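Local coordinates for protein BvnE (Penicillium brevicompactum, PDB 6U9I) that probably catalyses a stereoselective semipinacol rearrangement in the assembly of the brevianamide alkaloids, acting as an isomerase, at residues K76-A81 with S103-A108; N30-D35 with T70-M75; R15-V20 with E125-R130; L94-M99 with V119-E124. All blocks are in the same frame, centred on the assembly; numbering follows the deposited sequence.

The helices packed on a strongly curved mixed sheet are consistent with an NTF2-like fold. Contacts 1 and 4 lie on the two halves of strand 96-107, with centres about 25 Å apart on opposite sides of the chain's centre. Contact 2 sits about 10 Å from contact 1, centre to centre, and touches it: Asn30 OD1 meets Leu80 N at 2.7 Å, and the rings of Phe32 and Phe78 stack. Contacts 3 and 4, about 7 Å apart at their centres, are joined through neighbouring strands and both touch the second subunit. Bound glycerol, probably from crystallisation, lies about 3 Å from the Asn79 side chain in contact 1 and about 5 Å from that of Val119 in contact 4.

Contact 1: K76-A81 with S103-A108; sequences KNFNLA and SYAEAA
Lys76, Glu106 and Tyr104 bury the most surface where strand 78-82 and the residues just before it run antiparallel to the end of strand 96-107. Lys76 and Glu106 form one hydrogen-bonded pair, with Lys76 N to Glu106 O at 2.8 Å. Asn79 and Tyr104 form the next, with Asn79 N to Tyr104 O at 2.7 Å. The register slips by one residue between these pairs, so Asn77 and Phe78 lie in a beta bulge. The side chain of Lys76 bends at chi2 (103°) and runs along the opposite backbone. Its CD lies 3.3 Å from Glu106 O, and NZ ends near the carbonyl carbon of Ala107. Glu106 is extended beyond CG, which carries its carboxylate to Asn77. Asn77 ND2 donates to Glu106 OE1 at 2.5 Å, a very short bond. It comes from above the carboxylate plane, 42° out of it, while OE1 lies almost in the amide plane. The other oxygen is held from its own strand: Tyr104 OH donates to Glu106 OE2 at 2.6 Å, on the anti lone pair. The Tyr104 ring turns an edge to the bulge, with CD1 3.3 Å from Asn77 O. Lys76, Asn79, Tyr104 and Glu106 share one face; on the other, with Leu80, Ser103 OG bonds to Tyr116 and Asn114 of the next strand. Each carboxylate oxygen of Glu106 thus has a donor, which would probably help keep the group ionised. Lys76 NZ, 6.4 Å from Glu106 OE1, makes no salt bridge but probably adds a mild favourable field.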
loop_
_atom_site.group_PDB
_atom_site.type_symbol
_atom_site.label_atom_id
_atom_site.label_comp_id
_atom_site.label_asym_id
_atom_site.label_seq_id
_atom_site.Cartn_x
_atom_site.Cartn_y
_atom_site.Cartn_z
ATOM N N LYS A 76 14.394 3.698 -19.929
ATOM C CA LYS A 76 14.605 2.486 -20.703
ATOM C C LYS A 76 14.553 1.284 -19.771
ATOM O O LYS A 76 14.759 1.403 -18.560
ATOM C CB LYS A 76 15.962 2.506 -21.444
ATOM C CG LYS A 76 16.401 3.882 -21.927
ATOM C CD LYS A 76 17.484 4.476 -21.017
ATOM C CE LYS A 76 17.555 6.004 -21.120
ATOM N NZ LYS A 76 18.661 6.555 -20.290
ATOM N N ASN A 77 14.296 0.116 -20.359
ATOM C CA ASN A 77 14.350 -1.162 -19.643
ATOM C C ASN A 77 13.459 -1.143 -18.403
ATOM O O ASN A 77 13.843 -1.602 -17.323
ATOM C CB ASN A 77 15.787 -1.524 -19.283
ATOM C CG ASN A 77 16.634 -1.739 -20.510
ATOM O OD1 ASN A 77 16.174 -2.323 -21.492
ATOM N ND2 ASN A 77 17.863 -1.241 -20.480
ATOM N N PHE A 78 12.259 -0.601 -18.574
ATOM C CA PHE A 78 11.283 -0.535 -17.492
ATOM C C PHE A 78 10.803 -1.927 -17.112
ATOM O O PHE A 78 10.539 -2.770 -17.976
ATOM C CB PHE A 78 10.096 0.318 -17.926
ATOM C CG PHE A 78 8.984 0.401 -16.905
ATOM C CD1 PHE A 78 9.091 1.248 -15.810
ATOM C CD2 PHE A 78 7.824 -0.351 -17.059
ATOM C CE1 PHE A 78 8.057 1.336 -14.872
ATOM C CE2 PHE A 78 6.786 -0.266 -16.130
ATOM C CZ PHE A 78 6.909 0.577 -15.037
ATOM N N ASN A 79 10.667 -2.162 -15.811
ATOM C CA ASN A 79 10.036 -3.383 -15.339
ATOM C C ASN A 79 9.203 -3.071 -14.108
ATOM O O ASN A 79 9.651 -2.351 -13.214
ATOM C CB ASN A 79 11.052 -4.473 -15.001
ATOM C CG ASN A 79 10.379 -5.755 -14.528
ATOM O OD1 ASN A 79 9.783 -6.494 -15.320
ATOM N ND2 ASN A 79 10.439 -6.007 -13.232
ATOM N N LEU A 80 7.988 -3.609 -14.083
ATOM C CA LEU A 80 7.092 -3.505 -12.936
ATOM C C LEU A 80 6.677 -4.919 -12.565
ATOM O O LEU A 80 6.263 -5.688 -13.438
ATOM C CB LEU A 80 5.869 -2.644 -13.274
ATOM C CG LEU A 80 4.857 -2.376 -12.163
ATOM C CD1 LEU A 80 5.503 -1.588 -11.041
ATOM C CD2 LEU A 80 3.658 -1.610 -12.732
ATOM N N ALA A 81 6.802 -5.272 -11.287
ATOM C CA ALA A 81 6.596 -6.662 -10.910
ATOM C C ALA A 81 6.208 -6.743 -9.448
ATOM O O ALA A 81 6.514 -5.851 -8.654
ATOM C CB ALA A 81 7.859 -7.497 -11.167
ATOM N N SER A 103 9.300 -1.301 -9.009
ATOM C CA SER A 103 9.583 -0.821 -10.353
ATOM C C SER A 103 11.088 -0.704 -10.552
ATOM O O SER A 103 11.847 -0.482 -9.604
ATOM C CB SER A 103 8.910 0.533 -10.625
ATOM O OG SER A 103 9.456 1.538 -9.792
ATOM N N TYR A 104 11.514 -0.875 -11.798
ATOM C CA TYR A 104 12.900 -0.678 -12.182
ATOM C C TYR A 104 12.922 -0.002 -13.540
ATOM O O TYR A 104 12.144 -0.361 -14.430
ATOM C CB TYR A 104 13.660 -2.018 -12.231
ATOM C CG TYR A 104 15.029 -1.943 -12.883
ATOM C CD1 TYR A 104 15.170 -1.967 -14.270
ATOM C CD2 TYR A 104 16.182 -1.859 -12.113
ATOM C CE1 TYR A 104 16.419 -1.893 -14.870
ATOM C CE2 TYR A 104 17.434 -1.796 -12.706
ATOM C CZ TYR A 104 17.545 -1.813 -14.085
ATOM O OH TYR A 104 18.788 -1.746 -14.684
ATOM N N ALA A 105 13.816 0.969 -13.699
ATOM C CA ALA A 105 14.033 1.564 -15.009
ATOM C C ALA A 105 15.404 2.222 -15.020
ATOM O O ALA A 105 16.053 2.373 -13.982
ATOM C CB ALA A 105 12.943 2.570 -15.364
ATOM N N GLU A 106 15.835 2.609 -16.216
ATOM C CA GLU A 106 17.131 3.239 -16.421
ATOM C C GLU A 106 16.887 4.623 -16.994
ATOM O O GLU A 106 16.225 4.766 -18.028
ATOM C CB GLU A 106 18.012 2.388 -17.346
ATOM C CG GLU A 106 18.521 1.113 -16.677
ATOM C CD GLU A 106 18.908 0.012 -17.659
ATOM O OE1 GLU A 106 19.023 0.293 -18.871
ATOM O OE2 GLU A 106 19.093 -1.145 -17.214
ATOM N N ALA A 107 17.381 5.637 -16.301
ATOM C CA ALA A 107 17.181 7.026 -16.680
ATOM C C ALA A 107 18.541 7.691 -16.884
ATOM O O ALA A 107 19.588 7.077 -16.673
ATOM C CB ALA A 107 16.345 7.747 -15.621
ATOM N N ALA A 108 18.522 8.957 -17.312
ATOM C CA ALA A 108 19.779 9.674 -17.507
ATOM C C ALA A 108 20.540 9.802 -16.193
ATOM O O ALA A 108 21.764 9.632 -16.156
ATOM C CB ALA A 108 19.518 11.050 -18.119
#

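Contact 2: N30-D35 with T70-M75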
loop_
_atom_site.group_PDB
_atom_site.type_symbol
_atom_site.label_atom_id
_atom_site.label_comp_id
_atom_site.label_asym_id
_atom_site.label_seq_id
_atom_site.Cartn_x
_atom_site.Cartn_y
_atom_site.Cartn_z
ATOM N N ASN A 30 4.469 -3.332 -18.528
ATOM C CA ASN A 30 5.802 -3.711 -18.978
ATOM C C ASN A 30 5.971 -3.604 -20.489
ATOM O O ASN A 30 7.109 -3.521 -20.966
ATOM C CB ASN A 30 6.114 -5.123 -18.491
ATOM C CG ASN A 30 6.462 -5.136 -17.014
ATOM O OD1 ASN A 30 7.245 -4.301 -16.557
ATOM N ND2 ASN A 30 5.833 -6.016 -16.254
ATOM N N ASP A 31 4.874 -3.611 -21.250
ATOM C CA ASP A 31 4.972 -3.299 -22.672
ATOM C C ASP A 31 5.498 -1.888 -22.889
ATOM O O ASP A 31 6.123 -1.609 -23.919
ATOM C CB ASP A 31 3.610 -3.500 -23.338
ATOM C CG ASP A 31 3.241 -4.968 -23.454
ATOM O OD1 ASP A 31 4.166 -5.819 -23.516
ATOM O OD2 ASP A 31 2.036 -5.276 -23.490
ATOM N N PHE A 32 5.249 -0.988 -21.932
ATOM C CA PHE A 32 5.922 0.311 -21.859
ATOM C C PHE A 32 5.753 1.120 -23.142
ATOM O O PHE A 32 6.702 1.717 -23.654
ATOM C CB PHE A 32 7.403 0.149 -21.499
ATOM C CG PHE A 32 7.987 1.342 -20.783
ATOM C CD1 PHE A 32 7.390 1.824 -19.625
ATOM C CD2 PHE A 32 9.128 1.971 -21.258
ATOM C CE1 PHE A 32 7.920 2.924 -18.957
ATOM C CE2 PHE A 32 9.666 3.074 -20.594
ATOM C CZ PHE A 32 9.062 3.546 -19.445
ATOM N N THR A 33 4.539 1.120 -23.681
ATOM C CA THR A 33 4.144 2.144 -24.626
ATOM C C THR A 33 2.987 2.908 -24.009
ATOM O O THR A 33 2.212 2.328 -23.241
ATOM C CB THR A 33 3.696 1.577 -25.980
ATOM O OG1 THR A 33 2.487 0.823 -25.804
ATOM C CG2 THR A 33 4.774 0.672 -26.585
ATOM N N PRO A 34 2.844 4.193 -24.309
ATOM C CA PRO A 34 1.685 4.928 -23.774
ATOM C C PRO A 34 0.368 4.231 -24.034
ATOM O O PRO A 34 -0.481 4.150 -23.135
ATOM C CB PRO A 34 1.778 6.277 -24.499
ATOM C CG PRO A 34 3.257 6.474 -24.678
ATOM C CD PRO A 34 3.790 5.083 -25.004
ATOM N N ASP A 35 0.183 3.691 -25.238
ATOM C CA ASP A 35 -1.070 3.024 -25.553
ATOM C C ASP A 35 -1.286 1.808 -24.665
ATOM O O ASP A 35 -2.386 1.599 -24.142
ATOM C CB ASP A 35 -1.100 2.622 -27.029
ATOM C CG ASP A 35 -2.501 2.306 -27.509
ATOM O OD1 ASP A 35 -3.345 3.227 -27.543
ATOM O OD2 ASP A 35 -2.765 1.137 -27.846
ATOM N N THR A 70 5.857 11.158 -21.915
ATOM C CA THR A 70 7.066 11.710 -21.318
ATOM C C THR A 70 7.913 10.617 -20.682
ATOM O O THR A 70 9.123 10.529 -20.930
ATOM C CB THR A 70 6.687 12.772 -20.284
ATOM O OG1 THR A 70 6.131 13.904 -20.960
ATOM C CG2 THR A 70 7.901 13.206 -19.481
ATOM N N LEU A 71 7.286 9.765 -19.866
ATOM C CA LEU A 71 8.031 8.747 -19.132
ATOM C C LEU A 71 8.714 7.766 -20.078
ATOM O O LEU A 71 9.891 7.433 -19.895
ATOM C CB LEU A 71 7.096 8.009 -18.172
ATOM C CG LEU A 71 7.779 7.045 -17.204
ATOM C CD1 LEU A 71 8.381 7.831 -16.058
ATOM C CD2 LEU A 71 6.778 6.047 -16.675
ATOM N N THR A 72 7.992 7.291 -21.099
ATOM C CA THR A 72 8.582 6.332 -22.027
ATOM C C THR A 72 9.663 6.954 -22.905
ATOM O O THR A 72 10.438 6.214 -23.524
ATOM C CB THR A 72 7.504 5.679 -22.908
ATOM O OG1 THR A 72 6.798 6.679 -23.661
ATOM C CG2 THR A 72 6.519 4.907 -22.045
ATOM N N ALA A 73 9.732 8.284 -22.979
ATOM C CA ALA A 73 10.820 8.941 -23.692
ATOM C C ALA A 73 12.059 9.140 -22.827
ATOM O O ALA A 73 13.151 9.336 -23.370
ATOM C CB ALA A 73 10.363 10.295 -24.234
ATOM N N GLN A 74 11.925 9.083 -21.501
ATOM C CA GLN A 74 13.031 9.381 -20.604
ATOM C C GLN A 74 13.599 8.166 -19.886
ATOM O O GLN A 74 14.608 8.300 -19.184
ATOM C CB GLN A 74 12.593 10.414 -19.556
ATOM C CG GLN A 74 12.121 11.714 -20.166
ATOM C CD GLN A 74 11.550 12.657 -19.134
ATOM O OE1 GLN A 74 11.487 12.330 -17.945
ATOM N NE2 GLN A 74 11.128 13.837 -19.580
ATOM N N MET A 75 12.984 6.995 -20.020
ATOM C CA MET A 75 13.439 5.816 -19.307
ATOM C C MET A 75 13.494 4.621 -20.246
ATOM O O MET A 75 12.757 4.548 -21.233
ATOM C CB MET A 75 12.533 5.512 -18.105
ATOM C CG MET A 75 12.306 6.740 -17.238
ATOM S SD MET A 75 12.184 6.365 -15.494
ATOM C CE MET A 75 10.787 5.252 -15.534
#
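The Phe32 ring carries Thr72 CG2 on one face, almost exactly over its centre. This CH-pi contact measures 3.7 Å from Thr72 CG2 to the centroid of the Phe32 ring, only 4° off the ring normal. The ring of Phe78 stacks from the other side. At the edge and in plane, Phe32 CE2 meets Met75 O at 3.5 Å. The Leu71 side chain runs at about a right angle to that of Phe32, with Leu71 CD2 4.0 Å from Phe32 CE1. Phe32 follows helix 14-31 with a positive phi of 56°. Its CG is anti to the backbone N, and the ring reaches over to the end of helix 61-74. Thr72 OG1 takes the crowded position between its N and carbonyl carbon and bonds back to Phe68 O. That bond helps to hold the rotation that presents the methyl to the ring. Pro34 CD packs 3.7 Å from Thr72 OG1. Thr33 caps Ala36 N at the start of the next short helix. The two helix ends are thus joined by apolar packing. The threonine hydroxyls are satisfied locally, and Met75 O lies at a ring edge that is probably slightly positive.

Contact 3: R15-V20 with E125-R130; sequences REQLIV and EGTLLR
One turn of helix 14-31 packs on the tight loop between strands 110-122 and 129-136, with Leu18 CA 5.5 Å from Gly126 CA. Gly126 has a positive phi (73°) and sits at the closest point of the loop. It has no side chain, so the helix meets its bare backbone. Leu18 lays CD2 against this site, 3.9 Å from Gly126 CA. The same methyl, CD2, also lies against the Phe122 ring, and Leu18 touches Val90 as well. Gln17, the residue before Leu18, points toward the loop. Its CG is anti to the backbone N (chi1 170°), and the chain then bends at chi2 (70°). This bend folds the side chain over the loop carbonyls. Gln17 CG rests 3.6 Å from Gly126 O and 3.8 Å from Glu125 O. The amide ends beside Thr127, with Gln17 OE1 3.9 Å from Thr127 CG2. Gln17 NE2 is 3.8 Å from Gly126 O, too far for a hydrogen bond. The polar links to the loop come from later turns of the same helix: Ser21 OG bonds to Gly126 O, and Arg24 NH1 bonds to Thr127 O. At the start of the helix, Arg15 forms a salt bridge with Asp91 of the second subunit. Between the two segments the contact is therefore van der Waals packing over a small area. The hydrogen bonds that tie the loop to the helix are made further along it.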
loop_
_atom_site.group_PDB
_atom_site.type_symbol
_atom_site.label_atom_id
_atom_site.label_comp_id
_atom_site.label_asym_id
_atom_site.label_seq_id
_atom_site.Cartn_x
_atom_site.Cartn_y
_atom_site.Cartn_z
ATOM N N ARG A 15 -12.725 -14.528 -8.740
ATOM C CA ARG A 15 -11.373 -14.320 -8.226
ATOM C C ARG A 15 -10.333 -14.549 -9.314
ATOM O O ARG A 15 -9.406 -13.752 -9.483
ATOM C CB ARG A 15 -11.104 -15.241 -7.038
ATOM C CG ARG A 15 -9.684 -15.123 -6.517
ATOM C CD ARG A 15 -9.365 -16.148 -5.428
ATOM N NE ARG A 15 -8.093 -15.832 -4.780
ATOM C CZ ARG A 15 -7.981 -14.997 -3.755
ATOM N NH1 ARG A 15 -9.071 -14.403 -3.262
ATOM N NH2 ARG A 15 -6.785 -14.744 -3.230
ATOM N N GLU A 16 -10.461 -15.641 -10.066
ATOM C CA GLU A 16 -9.463 -15.907 -11.095
ATOM C C GLU A 16 -9.512 -14.851 -12.192
ATOM O O GLU A 16 -8.466 -14.422 -12.690
ATOM C CB GLU A 16 -9.648 -17.319 -11.661
ATOM C CG GLU A 16 -9.468 -18.435 -10.617
ATOM C CD GLU A 16 -10.647 -18.565 -9.649
ATOM O OE1 GLU A 16 -11.686 -17.905 -9.870
ATOM O OE2 GLU A 16 -10.532 -19.325 -8.661
ATOM N N GLN A 17 -10.716 -14.395 -12.555
ATOM C CA GLN A 17 -10.839 -13.326 -13.542
ATOM C C GLN A 17 -10.136 -12.054 -13.076
ATOM O O GLN A 17 -9.477 -11.378 -13.873
ATOM C CB GLN A 17 -12.310 -13.028 -13.819
ATOM C CG GLN A 17 -12.530 -11.767 -14.663
ATOM C CD GLN A 17 -12.074 -11.930 -16.103
ATOM O OE1 GLN A 17 -12.858 -12.323 -16.965
ATOM N NE2 GLN A 17 -10.806 -11.620 -16.375
ATOM N N LEU A 18 -10.284 -11.702 -11.793
ATOM C CA LEU A 18 -9.641 -10.486 -11.295
ATOM C C LEU A 18 -8.123 -10.638 -11.283
ATOM O O LEU A 18 -7.392 -9.687 -11.589
ATOM C CB LEU A 18 -10.178 -10.140 -9.902
ATOM C CG LEU A 18 -11.643 -9.662 -9.875
ATOM C CD1 LEU A 18 -12.238 -9.760 -8.471
ATOM C CD2 LEU A 18 -11.758 -8.216 -10.402
ATOM N N ILE A 19 -7.631 -11.840 -10.968
ATOM C CA ILE A 19 -6.191 -12.074 -11.003
ATOM C C ILE A 19 -5.668 -11.985 -12.431
ATOM O O ILE A 19 -4.618 -11.387 -12.680
ATOM C CB ILE A 19 -5.862 -13.430 -10.344
ATOM C CG1 ILE A 19 -6.125 -13.339 -8.839
ATOM C CG2 ILE A 19 -4.413 -13.849 -10.653
ATOM C CD1 ILE A 19 -5.909 -14.630 -8.066
ATOM N N VAL A 20 -6.403 -12.554 -13.397
ATOM C CA VAL A 20 -6.017 -12.442 -14.802
ATOM C C VAL A 20 -5.975 -10.982 -15.241
ATOM O O VAL A 20 -5.035 -10.553 -15.922
ATOM C CB VAL A 20 -6.966 -13.276 -15.684
ATOM C CG1 VAL A 20 -6.853 -12.858 -17.138
ATOM C CG2 VAL A 20 -6.662 -14.767 -15.516
ATOM N N GLU A 125 -17.815 -6.732 -14.145
ATOM C CA GLU A 125 -17.439 -7.957 -14.832
ATOM C C GLU A 125 -15.990 -8.341 -14.580
ATOM O O GLU A 125 -15.580 -9.446 -14.963
ATOM C CB GLU A 125 -17.671 -7.808 -16.336
ATOM C CG GLU A 125 -19.045 -7.239 -16.700
ATOM C CD GLU A 125 -19.015 -5.730 -16.959
ATOM O OE1 GLU A 125 -19.026 -4.938 -15.988
ATOM O OE2 GLU A 125 -18.983 -5.336 -18.146
ATOM N N GLY A 126 -15.209 -7.458 -13.959
ATOM C CA GLY A 126 -13.806 -7.728 -13.707
ATOM C C GLY A 126 -12.915 -7.679 -14.925
ATOM O O GLY A 126 -11.824 -8.249 -14.899
ATOM N N THR A 127 -13.336 -6.992 -15.987
ATOM C CA THR A 127 -12.664 -7.016 -17.279
ATOM C C THR A 127 -12.083 -5.677 -17.695
ATOM O O THR A 127 -11.361 -5.627 -18.692
ATOM C CB THR A 127 -13.637 -7.457 -18.377
ATOM O OG1 THR A 127 -14.706 -6.498 -18.456
ATOM C CG2 THR A 127 -14.200 -8.841 -18.071
ATOM N N LEU A 128 -12.413 -4.595 -16.995
ATOM C CA LEU A 128 -11.859 -3.284 -17.274
ATOM C C LEU A 128 -11.497 -2.620 -15.958
ATOM O O LEU A 128 -12.259 -2.690 -14.992
ATOM C CB LEU A 128 -12.854 -2.393 -18.031
ATOM C CG LEU A 128 -13.154 -2.708 -19.495
ATOM C CD1 LEU A 128 -14.196 -1.717 -19.994
ATOM C CD2 LEU A 128 -11.892 -2.613 -20.331
ATOM N N LEU A 129 -10.343 -1.968 -15.938
ATOM C CA LEU A 129 -9.898 -1.213 -14.775
ATOM C C LEU A 129 -10.668 0.101 -14.664
ATOM O O LEU A 129 -10.696 0.889 -15.610
ATOM C CB LEU A 129 -8.404 -0.934 -14.903
ATOM C CG LEU A 129 -7.672 -0.236 -13.776
ATOM C CD1 LEU A 129 -7.676 -1.096 -12.506
ATOM C CD2 LEU A 129 -6.264 -0.020 -14.291
ATOM N N ARG A 130 -11.273 0.357 -13.498
ATOM C CA ARG A 130 -12.040 1.587 -13.311
ATOM C C ARG A 130 -11.415 2.547 -12.306
ATOM O O ARG A 130 -11.848 3.700 -12.226
ATOM C CB ARG A 130 -13.484 1.268 -12.885
ATOM C CG ARG A 130 -13.625 0.745 -11.457
ATOM C CD ARG A 130 -15.099 0.507 -11.077
ATOM N NE ARG A 130 -15.877 1.753 -11.132
ATOM C CZ ARG A 130 -17.191 1.808 -10.939
ATOM N NH1 ARG A 130 -17.843 2.976 -10.996
ATOM N NH2 ARG A 130 -17.852 0.696 -10.670
#

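Contact 4: L94-M99 with V119-E124; sequences LRKVVM and VLTFNE
The beta hairpin of strands 96-107 and 110-122 is joined here near its open end. Val97 and Leu120 form the central hydrogen-bonded pair, with Leu120 N to Val97 O at 2.8 Å. Lys96 with Thr121 and Val98 with Val119 are the flanking non-hydrogen-bonded pairs. Phe122 N closes this end of the ladder on Arg95 O at 2.8 Å. The side chains sort onto two faces. On the face of Val97 and Leu120, Met99 bends at chi3 and its methyl crosses to the tip of Leu120. There Met99 CE meets Leu120 CD1 at 3.7 Å. Val97 CG2 is the next bump, set against the edge of the Phe122 ring, 4.0 Å from Phe122 CE2. Helix 14-31 lies over this face, with Ala22 on Val97 and Ser21 on Phe122. On the other face Val98 and Val119 stand side by side, with Val98 CG2 4.0 Å from Val119 CG2. Val98 of the second subunit packs on Val98 from across the dimer. Arg95, with Lys96, forms a G1 bulge opposite Asp91. Its side chain curls round the turn at Asn123 and Glu124, with Arg95 CG 3.2 Å from Asn123 O. Arg95 NE then gives a nearly straight bond to a lone pair of Glu124 O at 2.9 Å, in the guanidinium plane. Arg95 NH1 adds a salt bridge to Glu124 OE1, a weak hydrogen bond by its angle. Lys96 lies alongside Thr121 and bends only at its last torsion (chi4 -77°). That final turn sets Lys96 NZ 2.8 Å from Thr121 OG1, to which it donates a hydrogen bond.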
loop_
_atom_site.group_PDB
_atom_site.type_symbol
_atom_site.label_atom_id
_atom_site.label_comp_id
_atom_site.label_asym_id
_atom_site.label_seq_id
_atom_site.Cartn_x
_atom_site.Cartn_y
_atom_site.Cartn_z
ATOM N N LEU A 94 -15.725 -6.455 -3.831
ATOM C CA LEU A 94 -15.443 -5.084 -4.225
ATOM C C LEU A 94 -14.763 -4.970 -5.585
ATOM O O LEU A 94 -14.524 -3.843 -6.045
ATOM C CB LEU A 94 -14.579 -4.406 -3.158
ATOM C CG LEU A 94 -15.168 -4.394 -1.743
ATOM C CD1 LEU A 94 -14.318 -3.550 -0.816
ATOM C CD2 LEU A 94 -16.606 -3.860 -1.770
ATOM N N ARG A 95 -14.451 -6.095 -6.238
ATOM C CA ARG A 95 -13.728 -6.098 -7.515
ATOM C C ARG A 95 -12.380 -5.396 -7.386
ATOM O O ARG A 95 -11.944 -4.687 -8.298
ATOM C CB ARG A 95 -14.542 -5.453 -8.643
ATOM C CG ARG A 95 -15.436 -6.398 -9.420
ATOM C CD ARG A 95 -16.460 -6.998 -8.534
ATOM N NE ARG A 95 -17.555 -7.628 -9.260
ATOM C CZ ARG A 95 -18.581 -8.194 -8.641
ATOM N NH1 ARG A 95 -19.572 -8.753 -9.332
ATOM N NH2 ARG A 95 -18.595 -8.213 -7.317
ATOM N N LYS A 96 -11.697 -5.610 -6.261
ATOM C CA LYS A 96 -10.427 -4.938 -6.020
ATOM C C LYS A 96 -9.295 -5.955 -5.956
ATOM O O LYS A 96 -9.483 -7.082 -5.487
ATOM C CB LYS A 96 -10.462 -4.128 -4.738
ATOM C CG LYS A 96 -11.375 -2.909 -4.856
ATOM C CD LYS A 96 -11.328 -2.086 -3.596
ATOM C CE LYS A 96 -12.457 -1.066 -3.567
ATOM N NZ LYS A 96 -12.193 0.132 -4.442
ATOM N N VAL A 97 -8.125 -5.540 -6.449
ATOM C CA VAL A 97 -6.894 -6.328 -6.336
ATOM C C VAL A 97 -5.800 -5.416 -5.801
ATOM O O VAL A 97 -5.542 -4.355 -6.378
ATOM C CB VAL A 97 -6.458 -6.932 -7.684
ATOM C CG1 VAL A 97 -5.146 -7.744 -7.502
ATOM C CG2 VAL A 97 -7.563 -7.814 -8.254
ATOM N N VAL A 98 -5.142 -5.838 -4.718
ATOM C CA VAL A 98 -4.054 -5.071 -4.111
ATOM C C VAL A 98 -2.736 -5.773 -4.413
ATOM O O VAL A 98 -2.644 -6.995 -4.270
ATOM C CB VAL A 98 -4.262 -4.926 -2.595
ATOM C CG1 VAL A 98 -3.099 -4.157 -1.962
ATOM C CG2 VAL A 98 -5.588 -4.207 -2.324
ATOM N N MET A 99 -1.720 -5.008 -4.819
ATOM C CA MET A 99 -0.422 -5.591 -5.147
ATOM C C MET A 99 0.708 -4.731 -4.608
ATOM O O MET A 99 0.728 -3.511 -4.794
ATOM C CB MET A 99 -0.245 -5.775 -6.654
ATOM C CG MET A 99 -1.188 -6.839 -7.219
ATOM S SD MET A 99 -0.898 -7.190 -8.951
ATOM C CE MET A 99 -1.349 -5.629 -9.696
ATOM N N VAL A 119 -3.776 -0.321 -5.493
ATOM C CA VAL A 119 -5.131 -0.850 -5.353
ATOM C C VAL A 119 -5.825 -0.659 -6.695
ATOM O O VAL A 119 -6.107 0.479 -7.095
ATOM C CB VAL A 119 -5.922 -0.161 -4.236
ATOM C CG1 VAL A 119 -7.323 -0.788 -4.128
ATOM C CG2 VAL A 119 -5.163 -0.225 -2.904
ATOM N N LEU A 120 -6.055 -1.761 -7.409
ATOM C CA LEU A 120 -6.824 -1.760 -8.647
ATOM C C LEU A 120 -8.286 -2.040 -8.319
ATOM O O LEU A 120 -8.586 -2.968 -7.562
ATOM C CB LEU A 120 -6.302 -2.824 -9.614
ATOM C CG LEU A 120 -4.806 -2.830 -9.950
ATOM C CD1 LEU A 120 -4.467 -3.994 -10.878
ATOM C CD2 LEU A 120 -4.434 -1.538 -10.614
ATOM N N THR A 121 -9.194 -1.249 -8.882
ATOM C CA THR A 121 -10.616 -1.576 -8.851
ATOM C C THR A 121 -11.072 -1.829 -10.280
ATOM O O THR A 121 -10.760 -1.041 -11.180
ATOM C CB THR A 121 -11.460 -0.446 -8.241
ATOM O OG1 THR A 121 -10.914 -0.077 -6.968
ATOM C CG2 THR A 121 -12.901 -0.924 -8.043
ATOM N N PHE A 122 -11.805 -2.918 -10.489
ATOM C CA PHE A 122 -12.310 -3.250 -11.810
ATOM C C PHE A 122 -13.813 -3.008 -11.869
ATOM O O PHE A 122 -14.480 -2.818 -10.847
ATOM C CB PHE A 122 -11.961 -4.696 -12.170
ATOM C CG PHE A 122 -10.481 -4.919 -12.334
ATOM C CD1 PHE A 122 -9.875 -4.706 -13.560
ATOM C CD2 PHE A 122 -9.702 -5.297 -11.257
ATOM C CE1 PHE A 122 -8.509 -4.884 -13.721
ATOM C CE2 PHE A 122 -8.333 -5.485 -11.406
ATOM C CZ PHE A 122 -7.742 -5.279 -12.633
ATOM N N ASN A 123 -14.338 -2.991 -13.092
ATOM C CA ASN A 123 -15.779 -2.935 -13.279
ATOM C C ASN A 123 -16.412 -4.238 -12.777
ATOM O O ASN A 123 -15.729 -5.189 -12.381
ATOM C CB ASN A 123 -16.114 -2.651 -14.752
ATOM C CG ASN A 123 -15.663 -3.769 -15.698
ATOM O OD1 ASN A 123 -14.996 -4.716 -15.289
ATOM N ND2 ASN A 123 -16.023 -3.646 -16.981
ATOM N N GLU A 124 -17.747 -4.282 -12.807
ATOM C CA GLU A 124 -18.472 -5.405 -12.214
ATOM C C GLU A 124 -18.067 -6.727 -12.839
ATOM O O GLU A 124 -17.985 -7.746 -12.146
ATOM C CB GLU A 124 -19.983 -5.197 -12.364
ATOM C CG GLU A 124 -20.803 -6.199 -11.562
ATOM C CD GLU A 124 -21.034 -7.509 -12.300
ATOM O OE1 GLU A 124 -21.165 -8.562 -11.626
ATOM O OE2 GLU A 124 -21.076 -7.493 -13.553
#